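Acyl-coenzyme A oxidase acox-1.2 (Caenorhabditis elegans, PDB 5K3J) catalyses the FAD-dependent desaturation of the five-carbon omega side chain of ascaroside-CoA pheromone precursors, the first step of their peroxisomal beta-oxidation. Local coordinates at residues A[109-114]-A[142-147]; A[191-196]-A[245-250]; A[195-200]-A[217-222]. All coordinates share one frame; numbering follows the deposited sequence.

Contact 1. Residues A[109-114]-A[142-147]; sequences HPFALH and EIIGCY. With FAD (flavin-adenine dinucleotide), chain C.
H114 and F111 hold the start of helix 112-125 against I143, I144 and G145. The H114 ring turns its ND1 edge to the chain opposite. G145 N donates to H114 ND1 at 2.9 Å and lies close to the ring plane. CG of H114 is anti to its backbone N (chi1 173°), which swings the imidazole off the helix toward this amide. H114 NE2 is bonded to A138 O, so both ring nitrogens are engaged and the ring is fixed in rotation. This is consistent with a neutral ring carrying its proton on NE2. F111 CD1 lies over one face of the H114 ring, toward the rim. The F111 and I144 side chains cross at about a right angle, and F111 CE1 meets I144 CG1 at 3.5 Å. The other branch of I144, CG2, lies against P110 O. F111 is the N-cap residue and the third residue of a type I turn from H109 to A112. At the far end of the contact, Y147 O accepts a 2.7 Å bond from FAD N3. L113 CG sits beside FAD O4 at 3.3 Å. The contact thus forms part of the wall around the flavin. Helix 66-82 packs on P110 and F111, while L652, M655 and M656 of the second subunit also cover this side. Strand 197-205 flanks I143 and C146.

Contact 2. Residues A[191-196]-A[245-250]; sequences LGKSCN and AADNGY
D247 OD2 is gripped by two successive backbone amides, K193 N and S194 N. K193 N donates to D247 OD2 at 2.7 Å, from above the carboxylate plane. The bond from S194 N to D247 OD2, at 3.1 Å, is weak. The other oxygen, D247 OD1, accepts from S194 OG at 2.7 Å on its syn side. CG of D247 stands between its own backbone N and carbonyl carbon (chi1 58°), and this sets the carboxylate against the turn of 192-194. The three donors would probably help a buried negative charge to persist. K193 CB packs beside OD2, but its chain leads away, and NZ bonds to A642 O of the second subunit. The loop leaves strand 185-189 and is held here to strand 248-253, its antiparallel neighbour in the three-stranded sheet of the beta domain. The backbones run close together where G192 CA and G249 CA are 3.6 Å apart; neither residue has a side chain to separate them. L191 extends along the same strand. Its CG is anti to the backbone N (chi1 174°), and CD2 rests on G249 O at 3.5 Å. The Y250 side chain points away from L191. Its ring meets F631 of the second subunit edge-to-face and lies at a shallow angle to W186.

Contact 3. Residues A[195-200]-A[217-222]; sequences CNYALV and MVQLRD
Y197, A198 and L199 pair with Q219, V218 and M217 in an antiparallel hairpin. Backbone bonds come first. A198 and V218 form the hydrogen-bonded pair, with A198 N to V218 O and V218 N to A198 O both at 2.8 Å. Past it, N196 O accepts from two successive amides, L220 N at 2.6 Å and R221 N at 3.2 Å, the pattern of a classic beta bulge where strand 210-219 ends. The aromatic contacts lie on the face that carries Y197, L199, M217 and Q219. Q219 CB stands over one face of the Y197 ring, 4.0 Å from its centroid, as a CH-pi contact. The Q219 chain is extended, so its amide continues along the ring with the two planes 11° apart. M217 SD meets the ring at its edge, 5.0 Å from the Y197 centroid, as a Met-aromatic contact. Q219 NE2 also donates to R221 O at 3.2 Å. An alanine at Q219 would probably leave R221 O without this donor and the hydroxyl end of the Y197 ring without its flat cover. Y197 OH itself bonds to E223. Apolar contacts fill the other face. L220 CD1 packs on A198 CB at 3.5 Å and also reaches C195 SG, while V200 CG2 meets V218 CG2. One polar link is made by a water, which donates to C195 O and accepts from R221 NE. The guanidinium has further partners in H226 O and G192 O. In the fold, strand 197-205 also pairs in parallel with strand 147-148, helix 112-125 packs on L199 and M217, and strand 248-253 lies against V200 and L220.

In the fold
From the N terminus, contact 1 comes first. It closes a mainly helical loop that holds most of helix 112-125 and helix 128-139, and it is complete before the others begin. Contacts 2 and 3 then start from overlapping segments and share C195 and N196. Contact 3 closes the short hairpin loop, and this loop lies within the longer one that contact 2 closes at strand 248-253. The three are also joined directly: I144 O and N196 N link 142-147 to the segments of both later contacts, and R221 NH2 reaches G192 O. Together they tie the helical N-terminal region to the beta sheets, and all three border the second subunit.

Contact 1. Residues A[109-114]-A[142-147]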
loop_
_atom_site.group_PDB
_atom_site.type_symbol
_atom_site.label_atom_id
_atom_site.label_comp_id
_atom_site.label_asym_id
_atom_site.label_seq_id
_atom_site.Cartn_x
_atom_site.Cartn_y
_atom_site.Cartn_z
ATOM N N HIS A 109 17.548 -9.202 -9.271
ATOM C CA HIS A 109 18.637 -9.607 -10.154
ATOM C C HIS A 109 18.954 -11.084 -9.901
ATOM O O HIS A 109 18.593 -11.621 -8.853
ATOM C CB HIS A 109 19.867 -8.725 -9.927
ATOM C CG HIS A 109 20.409 -8.791 -8.533
ATOM N ND1 HIS A 109 21.416 -9.660 -8.166
ATOM C CD2 HIS A 109 20.085 -8.098 -7.416
ATOM C CE1 HIS A 109 21.690 -9.495 -6.885
ATOM N NE2 HIS A 109 20.896 -8.555 -6.405
ATOM N N PRO A 110 19.619 -11.749 -10.863
ATOM C CA PRO A 110 19.892 -13.190 -10.760
ATOM C C PRO A 110 20.576 -13.649 -9.466
ATOM O O PRO A 110 20.514 -14.837 -9.155
ATOM C CB PRO A 110 20.809 -13.444 -11.962
ATOM C CG PRO A 110 20.383 -12.447 -12.956
ATOM C CD PRO A 110 20.033 -11.213 -12.173
ATOM N N PHE A 111 21.197 -12.735 -8.727
ATOM C CA PHE A 111 22.004 -13.112 -7.566
ATOM C C PHE A 111 21.459 -12.642 -6.219
ATOM O O PHE A 111 22.155 -12.731 -5.206
ATOM C CB PHE A 111 23.433 -12.585 -7.730
ATOM C CG PHE A 111 24.283 -13.411 -8.647
ATOM C CD1 PHE A 111 24.742 -14.656 -8.259
ATOM C CD2 PHE A 111 24.637 -12.929 -9.894
ATOM C CE1 PHE A 111 25.533 -15.407 -9.111
ATOM C CE2 PHE A 111 25.423 -13.672 -10.744
ATOM C CZ PHE A 111 25.872 -14.917 -10.351
ATOM N N ALA A 112 20.227 -12.144 -6.208
ATOM C CA ALA A 112 19.631 -11.590 -4.993
ATOM C C ALA A 112 19.625 -12.595 -3.848
ATOM O O ALA A 112 20.329 -12.420 -2.854
ATOM C CB ALA A 112 18.215 -11.108 -5.271
ATOM N N LEU A 113 18.830 -13.648 -3.998
ATOM C CA LEU A 113 18.710 -14.676 -2.972
ATOM C C LEU A 113 19.958 -15.551 -2.915
ATOM O O LEU A 113 20.185 -16.268 -1.939
ATOM C CB LEU A 113 17.470 -15.535 -3.222
ATOM C CG LEU A 113 16.127 -14.987 -2.725
ATOM C CD1 LEU A 113 16.182 -14.728 -1.234
ATOM C CD2 LEU A 113 15.711 -13.725 -3.467
ATOM N N HIS A 114 20.759 -15.492 -3.973
ATOM C CA HIS A 114 22.050 -16.165 -3.991
ATOM C C HIS A 114 22.925 -15.605 -2.882
ATOM O O HIS A 114 23.632 -16.340 -2.194
ATOM C CB HIS A 114 22.725 -15.987 -5.352
ATOM C CG HIS A 114 24.129 -16.504 -5.409
ATOM N ND1 HIS A 114 24.432 -17.803 -5.763
ATOM C CD2 HIS A 114 25.313 -15.896 -5.166
ATOM C CE1 HIS A 114 25.740 -17.971 -5.732
ATOM N NE2 HIS A 114 26.301 -16.831 -5.373
ATOM N N GLU A 142 30.569 -18.384 -9.673
ATOM C CA GLU A 142 30.700 -19.451 -10.658
ATOM C C GLU A 142 29.342 -20.087 -10.891
ATOM O O GLU A 142 29.036 -20.551 -11.991
ATOM C CB GLU A 142 31.684 -20.527 -10.197
ATOM C CG GLU A 142 33.142 -20.111 -10.145
ATOM C CD GLU A 142 34.064 -21.294 -9.913
ATOM O OE1 GLU A 142 33.752 -22.389 -10.427
ATOM O OE2 GLU A 142 35.086 -21.136 -9.209
ATOM N N ILE A 143 28.537 -20.121 -9.835
ATOM C CA ILE A 143 27.232 -20.761 -9.878
ATOM C C ILE A 143 26.184 -19.838 -9.272
ATOM O O ILE A 143 26.499 -18.980 -8.447
ATOM C CB ILE A 143 27.232 -22.108 -9.125
ATOM C CG1 ILE A 143 27.610 -21.906 -7.650
ATOM C CG2 ILE A 143 28.186 -23.093 -9.790
ATOM C CD1 ILE A 143 27.766 -23.188 -6.879
ATOM N N ILE A 144 24.936 -20.005 -9.696
ATOM C CA ILE A 144 23.830 -19.224 -9.149
ATOM C C ILE A 144 22.928 -20.122 -8.313
ATOM O O ILE A 144 22.511 -21.183 -8.772
ATOM C CB ILE A 144 23.001 -18.560 -10.259
ATOM C CG1 ILE A 144 23.906 -17.752 -11.195
ATOM C CG2 ILE A 144 21.926 -17.676 -9.651
ATOM C CD1 ILE A 144 23.228 -17.283 -12.468
ATOM N N GLY A 145 22.625 -19.698 -7.090
ATOM C CA GLY A 145 21.855 -20.520 -6.176
ATOM C C GLY A 145 20.544 -19.895 -5.744
ATOM O O GLY A 145 20.135 -18.865 -6.284
ATOM N N CYS A 146 19.881 -20.535 -4.781
ATOM C CA CYS A 146 18.655 -20.008 -4.185
ATOM C C CYS A 146 18.228 -20.797 -2.951
ATOM O O CYS A 146 18.688 -21.911 -2.711
ATOM C CB CYS A 146 17.509 -20.005 -5.201
ATOM S SG CYS A 146 16.897 -21.635 -5.693
ATOM N N TYR A 147 17.321 -20.201 -2.186
ATOM C CA TYR A 147 16.742 -20.814 -0.992
ATOM C C TYR A 147 15.345 -21.359 -1.319
ATOM O O TYR A 147 14.367 -20.614 -1.313
ATOM C CB TYR A 147 16.688 -19.776 0.136
ATOM C CG TYR A 147 16.291 -20.274 1.513
ATOM C CD1 TYR A 147 17.240 -20.790 2.392
ATOM C CD2 TYR A 147 14.974 -20.190 1.952
ATOM C CE1 TYR A 147 16.882 -21.228 3.656
ATOM C CE2 TYR A 147 14.613 -20.631 3.216
ATOM C CZ TYR A 147 15.570 -21.144 4.059
ATOM O OH TYR A 147 15.200 -21.576 5.311
HETATM P PA FAD C . 0.194 -18.143 4.724
HETATM O O1A FAD C . 0.509 -19.037 5.937
HETATM O O2A FAD C . -0.484 -18.947 3.647
HETATM O O5B FAD C . -0.781 -16.924 5.147
HETATM C C5B FAD C . -2.193 -17.038 4.900
HETATM C C4B FAD C . -2.969 -16.334 6.059
HETATM O O4B FAD C . -3.158 -17.185 7.035
HETATM C C3B FAD C . -2.116 -15.203 6.656
HETATM O O3B FAD C . -2.907 -14.199 7.058
HETATM C C2B FAD C . -1.431 -15.872 7.882
HETATM O O2B FAD C . -1.070 -14.842 8.903
HETATM C C1B FAD C . -2.349 -16.651 8.325
HETATM N N9A FAD C . -1.789 -17.758 9.045
HETATM C C8A FAD C . -1.067 -18.785 8.560
HETATM N N7A FAD C . -0.744 -19.594 9.596
HETATM C C5A FAD C . -1.273 -19.059 10.735
HETATM C C6A FAD C . -1.246 -19.471 12.065
HETATM N N6A FAD C . -0.680 -20.576 12.765
HETATM N N1A FAD C . -1.859 -18.741 13.001
HETATM C C2A FAD C . -2.512 -17.592 12.653
HETATM N N3A FAD C . -2.541 -17.186 11.356
HETATM C C4A FAD C . -1.915 -17.931 10.401
HETATM N N1 FAD C . 10.172 -18.605 -0.067
HETATM C C2 FAD C . 11.438 -19.323 -0.218
HETATM O O2 FAD C . 11.552 -20.463 0.187
HETATM N N3 FAD C . 12.586 -18.680 -0.858
HETATM C C4 FAD C . 12.470 -17.354 -1.330
HETATM O O4 FAD C . 13.449 -16.805 -1.882
HETATM C C4X FAD C . 11.178 -16.620 -1.181
HETATM N N5 FAD C . 11.056 -15.264 -1.670
HETATM C C5X FAD C . 9.799 -14.539 -1.522
HETATM C C6 FAD C . 9.688 -13.221 -1.997
HETATM C C7 FAD C . 8.476 -12.516 -1.861
HETATM C C7M FAD C . 8.617 -11.112 -2.457
HETATM C C8 FAD C . 7.373 -13.120 -1.251
HETATM C C8M FAD C . 6.030 -12.439 -1.061
HETATM C C9 FAD C . 7.475 -14.442 -0.772
HETATM C C9A FAD C . 8.685 -15.158 -0.903
HETATM N N10 FAD C . 8.796 -16.547 -0.398
HETATM C C10 FAD C . 10.042 -17.258 -0.546
HETATM C "C1'" FAD C . 7.639 -17.215 0.255
HETATM C "C2'" FAD C . 7.477 -16.688 1.688
HETATM O "O2'" FAD C . 8.483 -17.202 2.490
HETATM C "C3'" FAD C . 6.143 -17.100 2.247
HETATM O "O3'" FAD C . 5.135 -16.662 1.380
HETATM C "C4'" FAD C . 5.949 -16.458 3.595
HETATM O "O4'" FAD C . 6.773 -17.109 4.539
HETATM C "C5'" FAD C . 4.493 -16.567 4.011
HETATM O "O5'" FAD C . 4.102 -17.943 4.013
HETATM P P FAD C . 2.681 -18.317 3.375
HETATM O O1P FAD C . 2.699 -17.903 1.898
HETATM O O2P FAD C . 2.419 -19.785 3.507
HETATM O O3P FAD C . 1.553 -17.517 4.149
#

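Contact 2. Residues A[191-196]-A[245-250]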
loop_
_atom_site.group_PDB
_atom_site.type_symbol
_atom_site.label_atom_id
_atom_site.label_comp_id
_atom_site.label_asym_id
_atom_site.label_seq_id
_atom_site.Cartn_x
_atom_site.Cartn_y
_atom_site.Cartn_z
ATOM N N LEU A 191 14.717 -19.227 -8.650
ATOM C CA LEU A 191 14.467 -20.656 -8.826
ATOM C C LEU A 191 14.035 -20.996 -10.251
ATOM O O LEU A 191 14.524 -21.955 -10.845
ATOM C CB LEU A 191 13.411 -21.155 -7.830
ATOM C CG LEU A 191 12.955 -22.610 -8.012
ATOM C CD1 LEU A 191 14.139 -23.561 -7.979
ATOM C CD2 LEU A 191 11.935 -22.991 -6.951
ATOM N N GLY A 192 13.128 -20.196 -10.796
ATOM C CA GLY A 192 12.559 -20.463 -12.101
ATOM C C GLY A 192 13.502 -20.383 -13.288
ATOM O O GLY A 192 13.487 -21.266 -14.142
ATOM N N LYS A 193 14.324 -19.339 -13.354
ATOM C CA LYS A 193 15.072 -19.065 -14.578
ATOM C C LYS A 193 16.582 -18.868 -14.421
ATOM O O LYS A 193 17.340 -19.149 -15.350
ATOM C CB LYS A 193 14.480 -17.826 -15.256
ATOM C CG LYS A 193 13.066 -18.030 -15.765
ATOM C CD LYS A 193 13.001 -19.261 -16.650
ATOM C CE LYS A 193 11.636 -19.414 -17.288
ATOM N NZ LYS A 193 11.595 -20.548 -18.256
ATOM N N SER A 194 17.020 -18.397 -13.259
ATOM C CA SER A 194 18.405 -17.960 -13.106
ATOM C C SER A 194 19.339 -19.023 -12.535
ATOM O O SER A 194 20.362 -19.340 -13.142
ATOM C CB SER A 194 18.456 -16.708 -12.233
ATOM O OG SER A 194 17.882 -15.607 -12.914
ATOM N N CYS A 195 18.994 -19.569 -11.373
ATOM C CA CYS A 195 19.886 -20.485 -10.673
ATOM C C CYS A 195 20.052 -21.801 -11.421
ATOM O O CYS A 195 19.173 -22.221 -12.182
ATOM C CB CYS A 195 19.378 -20.760 -9.256
ATOM S SG CYS A 195 18.075 -22.004 -9.159
ATOM N N ASN A 196 21.201 -22.436 -11.218
ATOM C CA ASN A 196 21.390 -23.811 -11.659
ATOM C C ASN A 196 21.617 -24.716 -10.456
ATOM O O ASN A 196 21.618 -25.942 -10.584
ATOM C CB ASN A 196 22.546 -23.935 -12.656
ATOM C CG ASN A 196 23.757 -23.123 -12.261
ATOM O OD1 ASN A 196 23.872 -22.650 -11.129
ATOM N ND2 ASN A 196 24.675 -22.960 -13.200
ATOM N N ALA A 245 11.811 -7.707 -11.729
ATOM C CA ALA A 245 13.032 -7.890 -12.502
ATOM C C ALA A 245 13.671 -9.201 -12.069
ATOM O O ALA A 245 14.567 -9.727 -12.726
ATOM C CB ALA A 245 13.989 -6.720 -12.314
ATOM N N ALA A 246 13.181 -9.728 -10.953
ATOM C CA ALA A 246 13.603 -11.027 -10.456
ATOM C C ALA A 246 12.699 -12.127 -10.998
ATOM O O ALA A 246 11.546 -11.880 -11.349
ATOM C CB ALA A 246 13.601 -11.034 -8.937
ATOM N N ASP A 247 13.225 -13.342 -11.075
ATOM C CA ASP A 247 12.397 -14.480 -11.433
ATOM C C ASP A 247 12.196 -15.355 -10.204
ATOM O O ASP A 247 13.105 -16.046 -9.752
ATOM C CB ASP A 247 13.012 -15.278 -12.593
ATOM C CG ASP A 247 14.403 -15.795 -12.281
ATOM O OD1 ASP A 247 15.358 -14.991 -12.308
ATOM O OD2 ASP A 247 14.541 -17.008 -12.011
ATOM N N ASN A 248 11.003 -15.283 -9.633
ATOM C CA ASN A 248 10.636 -16.192 -8.564
ATOM C C ASN A 248 9.965 -17.406 -9.188
ATOM O O ASN A 248 9.024 -17.269 -9.967
ATOM C CB ASN A 248 9.736 -15.488 -7.552
ATOM C CG ASN A 248 10.398 -14.266 -6.949
ATOM O OD1 ASN A 248 10.452 -13.206 -7.571
ATOM N ND2 ASN A 248 10.909 -14.410 -5.734
ATOM N N GLY A 249 10.461 -18.593 -8.864
ATOM C CA GLY A 249 10.055 -19.769 -9.604
ATOM C C GLY A 249 9.418 -20.893 -8.817
ATOM O O GLY A 249 9.245 -20.812 -7.602
ATOM N N TYR A 250 9.050 -21.950 -9.531
ATOM C CA TYR A 250 8.572 -23.164 -8.890
ATOM C C TYR A 250 9.483 -24.329 -9.259
ATOM O O TYR A 250 10.163 -24.290 -10.286
ATOM C CB TYR A 250 7.115 -23.454 -9.275
ATOM C CG TYR A 250 6.866 -23.678 -10.748
ATOM C CD1 TYR A 250 7.026 -24.936 -11.324
ATOM C CD2 TYR A 250 6.450 -22.637 -11.562
ATOM C CE1 TYR A 250 6.791 -25.140 -12.674
ATOM C CE2 TYR A 250 6.213 -22.830 -12.908
ATOM C CZ TYR A 250 6.384 -24.078 -13.461
ATOM O OH TYR A 250 6.142 -24.257 -14.806
#

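Contact 3. Residues A[195-200]-A[217-222]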
loop_
_atom_site.group_PDB
_atom_site.type_symbol
_atom_site.label_atom_id
_atom_site.label_comp_id
_atom_site.label_asym_id
_atom_site.label_seq_id
_atom_site.Cartn_x
_atom_site.Cartn_y
_atom_site.Cartn_z
ATOM N N CYS A 195 18.994 -19.569 -11.373
ATOM C CA CYS A 195 19.886 -20.485 -10.673
ATOM C C CYS A 195 20.052 -21.801 -11.421
ATOM O O CYS A 195 19.173 -22.221 -12.182
ATOM C CB CYS A 195 19.378 -20.760 -9.256
ATOM S SG CYS A 195 18.075 -22.004 -9.159
ATOM N N ASN A 196 21.201 -22.436 -11.218
ATOM C CA ASN A 196 21.390 -23.811 -11.659
ATOM C C ASN A 196 21.617 -24.716 -10.456
ATOM O O ASN A 196 21.618 -25.942 -10.584
ATOM C CB ASN A 196 22.546 -23.935 -12.656
ATOM C CG ASN A 196 23.757 -23.123 -12.261
ATOM O OD1 ASN A 196 23.872 -22.650 -11.129
ATOM N ND2 ASN A 196 24.675 -22.960 -13.200
ATOM N N TYR A 197 21.789 -24.101 -9.289
ATOM C CA TYR A 197 21.822 -24.828 -8.029
ATOM C C TYR A 197 20.764 -24.285 -7.077
ATOM O O TYR A 197 20.458 -23.096 -7.089
ATOM C CB TYR A 197 23.203 -24.740 -7.384
ATOM C CG TYR A 197 24.232 -25.655 -8.004
ATOM C CD1 TYR A 197 24.844 -25.325 -9.206
ATOM C CD2 TYR A 197 24.596 -26.848 -7.387
ATOM C CE1 TYR A 197 25.785 -26.154 -9.778
ATOM C CE2 TYR A 197 25.538 -27.686 -7.956
ATOM C CZ TYR A 197 26.129 -27.331 -9.153
ATOM O OH TYR A 197 27.070 -28.149 -9.734
ATOM N N ALA A 198 20.200 -25.166 -6.261
ATOM C CA ALA A 198 19.206 -24.771 -5.275
ATOM C C ALA A 198 19.384 -25.525 -3.964
ATOM O O ALA A 198 19.650 -26.727 -3.959
ATOM C CB ALA A 198 17.811 -24.999 -5.824
ATOM N N LEU A 199 19.238 -24.816 -2.851
ATOM C CA LEU A 199 19.203 -25.466 -1.550
ATOM C C LEU A 199 17.754 -25.807 -1.234
ATOM O O LEU A 199 16.983 -24.945 -0.814
ATOM C CB LEU A 199 19.816 -24.573 -0.469
ATOM C CG LEU A 199 21.345 -24.617 -0.401
ATOM C CD1 LEU A 199 21.912 -23.458 0.406
ATOM C CD2 LEU A 199 21.777 -25.942 0.195
ATOM N N VAL A 200 17.389 -27.065 -1.461
ATOM C CA VAL A 200 16.004 -27.507 -1.345
ATOM C C VAL A 200 15.673 -28.081 0.024
ATOM O O VAL A 200 16.285 -29.052 0.470
ATOM C CB VAL A 200 15.677 -28.562 -2.410
ATOM C CG1 VAL A 200 14.264 -29.092 -2.221
ATOM C CG2 VAL A 200 15.847 -27.969 -3.789
ATOM N N MET A 217 21.534 -29.793 -1.083
ATOM C CA MET A 217 22.044 -29.167 -2.293
ATOM C C MET A 217 21.553 -29.928 -3.512
ATOM O O MET A 217 21.714 -31.143 -3.600
ATOM C CB MET A 217 23.573 -29.119 -2.280
ATOM C CG MET A 217 24.183 -28.532 -3.538
ATOM S SD MET A 217 23.726 -26.807 -3.798
ATOM C CE MET A 217 24.549 -26.038 -2.409
ATOM N N VAL A 218 20.941 -29.210 -4.445
ATOM C CA VAL A 218 20.469 -29.820 -5.673
ATOM C C VAL A 218 20.942 -29.027 -6.876
ATOM O O VAL A 218 20.699 -27.824 -6.959
ATOM C CB VAL A 218 18.932 -29.912 -5.697
ATOM C CG1 VAL A 218 18.459 -30.676 -6.933
ATOM C CG2 VAL A 218 18.425 -30.561 -4.428
ATOM N N GLN A 219 21.631 -29.694 -7.799
ATOM C CA GLN A 219 21.914 -29.088 -9.093
ATOM C C GLN A 219 20.662 -29.210 -9.949
ATOM O O GLN A 219 20.085 -30.290 -10.053
ATOM C CB GLN A 219 23.110 -29.745 -9.788
ATOM C CG GLN A 219 23.415 -29.131 -11.151
ATOM C CD GLN A 219 24.652 -29.712 -11.810
ATOM O OE1 GLN A 219 25.183 -30.730 -11.367
ATOM N NE2 GLN A 219 25.116 -29.065 -12.875
ATOM N N LEU A 220 20.236 -28.104 -10.549
ATOM C CA LEU A 220 18.986 -28.086 -11.296
ATOM C C LEU A 220 19.238 -28.030 -12.790
ATOM O O LEU A 220 18.560 -28.697 -13.572
ATOM C CB LEU A 220 18.125 -26.898 -10.866
ATOM C CG LEU A 220 17.691 -26.896 -9.403
ATOM C CD1 LEU A 220 16.827 -25.691 -9.136
ATOM C CD2 LEU A 220 16.941 -28.173 -9.079
ATOM N N ARG A 221 20.222 -27.231 -13.182
ATOM C CA ARG A 221 20.526 -27.040 -14.590
ATOM C C ARG A 221 21.981 -27.376 -14.892
ATOM O O ARG A 221 22.865 -27.191 -14.052
ATOM C CB ARG A 221 20.225 -25.602 -15.005
ATOM C CG ARG A 221 18.760 -25.211 -14.890
ATOM C CD ARG A 221 18.606 -23.715 -15.043
ATOM N NE ARG A 221 17.215 -23.282 -15.034
ATOM C CZ ARG A 221 16.479 -23.123 -16.127
ATOM N NH1 ARG A 221 16.997 -23.368 -17.320
ATOM N NH2 ARG A 221 15.224 -22.719 -16.029
ATOM N N ASP A 222 22.212 -27.879 -16.099
ATOM C CA ASP A 222 23.558 -28.154 -16.586
ATOM C C ASP A 222 24.406 -26.883 -16.534
ATOM O O ASP A 222 23.993 -25.837 -17.025
ATOM C CB ASP A 222 23.490 -28.713 -18.011
ATOM C CG ASP A 222 24.818 -29.262 -18.496
ATOM O OD1 ASP A 222 25.583 -28.514 -19.142
ATOM O OD2 ASP A 222 25.093 -30.451 -18.233
HETATM O O HOH W 1 16.826 -21.821 -13.102
#